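Local structure of scyllo-inositol 2-dehydrogenase (NADP(+)) IolW (Bacillus subtilis subsp. subtilis, 3GDO) at residues Gly76-His81 and Pro97-Ala102; Leu132-Leu137 and Leu187-Met192. The protein catalyses the reversible NADPH-dependent reduction of scyllo-inosose to scyllo-inositol and does not accept NADH in place of NADPH. One frame throughout, in Å; residues are numbered along the deposited sequence.

Interaction 1: Gly76-His81 and Pro97-Ala102; sequences GLHYEH and PMTATA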
# COMPACT_ATOMS: atom_id res chain seq x y z
N GLY B 76 -6.73 23.56 -20.70
CA GLY B 76 -7.48 23.61 -21.96
C GLY B 76 -6.71 24.19 -23.15
O GLY B 76 -6.35 23.49 -24.10
N LEU B 77 -6.45 25.49 -23.07
CA LEU B 77 -5.85 26.27 -24.15
C LEU B 77 -4.36 25.98 -24.44
O LEU B 77 -3.76 26.56 -25.36
CB LEU B 77 -6.06 27.77 -23.82
CG LEU B 77 -6.48 28.77 -24.91
CD1 LEU B 77 -7.78 28.37 -25.65
CD2 LEU B 77 -6.62 30.19 -24.33
N HIS B 78 -3.75 25.07 -23.70
CA HIS B 78 -2.29 24.97 -23.73
C HIS B 78 -1.73 24.12 -24.89
O HIS B 78 -0.56 24.23 -25.26
CB HIS B 78 -1.79 24.42 -22.39
CG HIS B 78 -1.77 22.94 -22.36
ND1 HIS B 78 -2.88 22.18 -22.65
CD2 HIS B 78 -0.76 22.07 -22.13
CE1 HIS B 78 -2.56 20.90 -22.58
NE2 HIS B 78 -1.28 20.80 -22.27
N TYR B 79 -2.58 23.22 -25.40
CA TYR B 79 -2.25 22.37 -26.53
C TYR B 79 -2.11 23.25 -27.78
O TYR B 79 -1.16 23.12 -28.55
CB TYR B 79 -3.35 21.33 -26.75
CG TYR B 79 -3.17 20.56 -28.05
CD1 TYR B 79 -2.48 19.35 -28.06
CD2 TYR B 79 -3.64 21.07 -29.27
CE1 TYR B 79 -2.29 18.65 -29.24
CE2 TYR B 79 -3.45 20.37 -30.46
CZ TYR B 79 -2.77 19.16 -30.44
OH TYR B 79 -2.57 18.46 -31.59
N GLU B 80 -3.08 24.14 -27.94
CA GLU B 80 -3.11 25.18 -28.96
C GLU B 80 -1.85 26.04 -28.93
O GLU B 80 -1.17 26.23 -29.94
CB GLU B 80 -4.28 26.07 -28.61
CG GLU B 80 -5.33 26.29 -29.66
CD GLU B 80 -6.46 27.10 -29.06
OE1 GLU B 80 -7.23 26.54 -28.24
OE2 GLU B 80 -6.55 28.31 -29.37
N HIS B 81 -1.54 26.56 -27.74
CA HIS B 81 -0.37 27.40 -27.52
C HIS B 81 0.93 26.68 -27.86
O HIS B 81 1.79 27.24 -28.55
CB HIS B 81 -0.36 27.88 -26.07
CG HIS B 81 -1.33 28.99 -25.80
ND1 HIS B 81 -1.31 29.73 -24.64
CD2 HIS B 81 -2.34 29.50 -26.55
CE1 HIS B 81 -2.27 30.64 -24.68
NE2 HIS B 81 -2.91 30.52 -25.83
N PRO B 97 0.45 17.65 -16.30
CA PRO B 97 0.53 16.49 -17.15
C PRO B 97 0.55 17.02 -18.57
O PRO B 97 -0.15 17.99 -18.86
CB PRO B 97 -0.78 15.76 -16.84
CG PRO B 97 -1.76 16.88 -16.53
CD PRO B 97 -0.92 17.85 -15.76
N MET B 98 1.36 16.40 -19.42
CA MET B 98 1.58 16.88 -20.80
C MET B 98 0.27 17.24 -21.52
O MET B 98 0.07 18.40 -21.88
CB MET B 98 2.40 15.82 -21.56
CG MET B 98 2.85 16.19 -22.98
SD MET B 98 3.65 14.75 -23.77
CE MET B 98 4.13 15.65 -25.28
N THR B 99 -0.62 16.27 -21.73
CA THR B 99 -1.95 16.50 -22.32
C THR B 99 -2.95 15.55 -21.67
O THR B 99 -2.55 14.69 -20.89
CB THR B 99 -1.96 16.19 -23.83
OG1 THR B 99 -1.35 14.92 -24.05
CG2 THR B 99 -1.21 17.27 -24.63
N ALA B 100 -4.23 15.63 -22.02
CA ALA B 100 -5.20 14.64 -21.55
C ALA B 100 -5.05 13.25 -22.20
O ALA B 100 -5.33 12.22 -21.56
CB ALA B 100 -6.64 15.17 -21.71
N THR B 101 -4.64 13.20 -23.47
CA THR B 101 -4.55 11.92 -24.17
C THR B 101 -3.16 11.73 -24.75
O THR B 101 -2.45 12.72 -25.05
CB THR B 101 -5.61 11.73 -25.33
OG1 THR B 101 -5.41 12.72 -26.34
CG2 THR B 101 -7.07 11.83 -24.82
N ALA B 102 -2.78 10.47 -24.92
CA ALA B 102 -1.49 10.12 -25.49
C ALA B 102 -1.39 10.58 -26.97
O ALA B 102 -0.34 11.01 -27.42
CB ALA B 102 -1.26 8.62 -25.36
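Y79, in the first turn of helix 78-87, and T99, in the irregular loop that follows strand 91-95 of the Rossmann-fold domain, bring the two backbones nearest, with 7.2 Å between their CA atoms. Side chains from the helix bridge that gap, where a single hydrogen bond crosses beside van der Waals contacts. The H78 ring reaches over edge-on, and its NE2 donates to the carbonyl O of M98 at 2.8 Å. The bond is nearly straight, 176° at the hydrogen, and the oxygen lies almost exactly in the ring plane while the donor lies in the carbonyl plane. Holding CG between the backbone N and the carbonyl carbon (chi1 87°) swings the imidazole out toward the loop. ND1 has a weak hydrogen bond to the O of S75, which may add a little to the hold on the ring. Beside this bond, the CG2 methyl of T99 sits 4.2 Å from CD1 of Y79, at the edge of the phenol ring. The other branch of T99 turns to its own loop, OG1 donating to the O of T101 at 2.7 Å. A leucine in place of H78 would probably leave the buried M98 carbonyl without this donor and the loop less firmly tied to the helix. The nearly straight, in-plane bond thus places a proton on NE2 and gives M98 O a donor from the helix.

Interaction 2: Leu132-Leu137 and Leu187-Met192; sequences LTIKKL and LHLFGM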
# COMPACT_ATOMS: atom_id res chain seq x y z
N LEU B 132 16.04 11.81 -5.54
CA LEU B 132 17.45 11.87 -5.83
C LEU B 132 18.18 10.90 -4.92
O LEU B 132 19.10 10.21 -5.37
CB LEU B 132 18.00 13.30 -5.66
CG LEU B 132 17.67 14.26 -6.81
CD1 LEU B 132 18.35 15.60 -6.55
CD2 LEU B 132 18.05 13.69 -8.22
N THR B 133 17.75 10.85 -3.65
CA THR B 133 18.35 9.95 -2.65
C THR B 133 18.24 8.49 -3.08
O THR B 133 19.25 7.78 -3.11
CB THR B 133 17.72 10.18 -1.30
OG1 THR B 133 17.79 11.58 -1.00
CG2 THR B 133 18.38 9.31 -0.18
N ILE B 134 17.02 8.06 -3.43
CA ILE B 134 16.77 6.76 -4.09
C ILE B 134 17.67 6.42 -5.31
O ILE B 134 18.24 5.32 -5.38
CB ILE B 134 15.27 6.61 -4.46
CG1 ILE B 134 14.40 6.46 -3.19
CG2 ILE B 134 15.04 5.44 -5.46
CD1 ILE B 134 12.89 6.98 -3.40
N LYS B 135 17.76 7.33 -6.27
CA LYS B 135 18.69 7.13 -7.41
C LYS B 135 20.15 6.97 -6.94
O LYS B 135 20.89 6.16 -7.48
CB LYS B 135 18.57 8.26 -8.43
CG LYS B 135 17.40 8.08 -9.38
CD LYS B 135 17.28 9.21 -10.39
CE LYS B 135 18.48 9.24 -11.35
NZ LYS B 135 18.15 10.05 -12.53
N LYS B 136 20.55 7.73 -5.94
CA LYS B 136 21.89 7.58 -5.40
C LYS B 136 22.11 6.20 -4.72
O LYS B 136 23.14 5.54 -4.95
CB LYS B 136 22.22 8.73 -4.45
CG LYS B 136 23.69 8.87 -4.15
CD LYS B 136 23.91 9.80 -2.99
CE LYS B 136 25.34 10.35 -2.99
NZ LYS B 136 25.75 10.61 -1.58
N LEU B 137 21.12 5.75 -3.94
CA LEU B 137 21.20 4.43 -3.33
C LEU B 137 21.23 3.33 -4.38
O LEU B 137 21.97 2.35 -4.23
CB LEU B 137 20.06 4.18 -2.35
CG LEU B 137 20.08 5.01 -1.08
CD1 LEU B 137 18.71 4.95 -0.42
CD2 LEU B 137 21.20 4.54 -0.14
N LEU B 187 8.46 5.21 -14.17
CA LEU B 187 8.87 4.96 -15.57
C LEU B 187 10.36 5.26 -15.69
O LEU B 187 11.09 4.52 -16.34
CB LEU B 187 8.08 5.81 -16.52
CG LEU B 187 6.57 5.49 -16.56
CD1 LEU B 187 5.93 6.31 -17.63
CD2 LEU B 187 6.27 4.04 -16.72
N HIS B 188 10.81 6.31 -15.02
CA HIS B 188 12.21 6.72 -15.07
C HIS B 188 13.08 5.61 -14.55
O HIS B 188 14.13 5.31 -15.13
CB HIS B 188 12.45 8.01 -14.28
CG HIS B 188 13.83 8.58 -14.45
ND1 HIS B 188 14.34 8.96 -15.67
CD2 HIS B 188 14.81 8.83 -13.54
CE1 HIS B 188 15.56 9.45 -15.51
NE2 HIS B 188 15.87 9.37 -14.23
N LEU B 189 12.66 5.00 -13.45
CA LEU B 189 13.47 3.95 -12.83
C LEU B 189 13.44 2.62 -13.57
O LEU B 189 14.44 1.97 -13.65
CB LEU B 189 13.09 3.72 -11.37
CG LEU B 189 13.35 4.75 -10.27
CD1 LEU B 189 12.83 4.15 -8.97
CD2 LEU B 189 14.84 5.09 -10.13
N PHE B 190 12.29 2.19 -14.11
CA PHE B 190 12.17 0.80 -14.53
C PHE B 190 11.62 0.61 -15.95
O PHE B 190 11.39 -0.53 -16.35
CB PHE B 190 11.23 0.00 -13.58
CG PHE B 190 11.49 0.22 -12.12
CD1 PHE B 190 12.66 -0.25 -11.51
CD2 PHE B 190 10.52 0.86 -11.32
CE1 PHE B 190 12.87 -0.06 -10.10
CE2 PHE B 190 10.73 1.05 -9.92
CZ PHE B 190 11.89 0.58 -9.32
N GLY B 191 11.40 1.69 -16.69
CA GLY B 191 10.83 1.57 -18.05
C GLY B 191 9.35 1.29 -18.00
O GLY B 191 8.70 1.45 -16.96
N MET B 192 8.79 0.86 -19.12
CA MET B 192 7.37 0.62 -19.21
C MET B 192 7.03 -0.74 -18.61
O MET B 192 7.79 -1.71 -18.80
CB MET B 192 6.89 0.68 -20.67
CG MET B 192 6.71 2.14 -21.26
SD MET B 192 5.51 3.19 -20.38
CE MET B 192 4.05 2.84 -21.29
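K135 and H188 form the polar part of a helix-to-helix contact, with L189 and I134 as its apolar part, in the C-terminal alpha/beta domain of this Gfo/Idh/MocA-family enzyme. Helix 129-139 supplies one side and the last turn of helix 174-190 the other, and both lie against the large mixed sheet of that domain: I134 also touches F248 of strand 246-250, while F190 meets Y149 of strand 146-152 edge-to-face. The closest backbone approach, 8.2 Å between the CA atoms of K135 and L189, is spanned by side chains. On the apolar side, CD1 of L189 lies 4.3 Å from CG2 of I134, and the other methyl, CD2, packs at 4.0 Å against CG of K135. The CG methylene of the lysine thus forms part of the apolar surface, and F131 and I138 of helix 129-139 also touch L189. Farther out, a bend at chi3 (65°) turns the end of the lysine toward H188, whose imidazole extends from the neighbouring helix with CG anti to the backbone N (chi1 -173°). The two side chains cross at about a right angle, and CD of K135 comes within 4.0 Å of CD2 of H188. Because NE2 is the acceptor of the hydrogen bond between them, the ring is probably neutral with its hydrogen on ND1, a form that the adjacent ammonium group would tend to favour. The hydrogen bond itself runs from NZ of K135 to NE2 of H188, 2.9 Å long, with the nitrogen of the lysine squarely in the imidazole plane.

Overall arrangement
The two contacts illustrate how a two-domain dehydrogenase places one contact in each of its two domains. Interaction 1 closes first along the chain, within the Rossmann-fold domain and its parallel sheet; interaction 2 follows in the C-terminal alpha/beta domain, whose helices lie on a mixed sheet. Their centres are 26 Å apart, on opposite sides of the chain's centre, and their nearest atoms stay about 9 Å from each other. Helix 323-342 nevertheless runs past both, touching P97 and M98 in the first and L187 and M192 in the second. A helix late in the sequence therefore packs against elements of the nucleotide-binding domain as well as its own, joining the two domains.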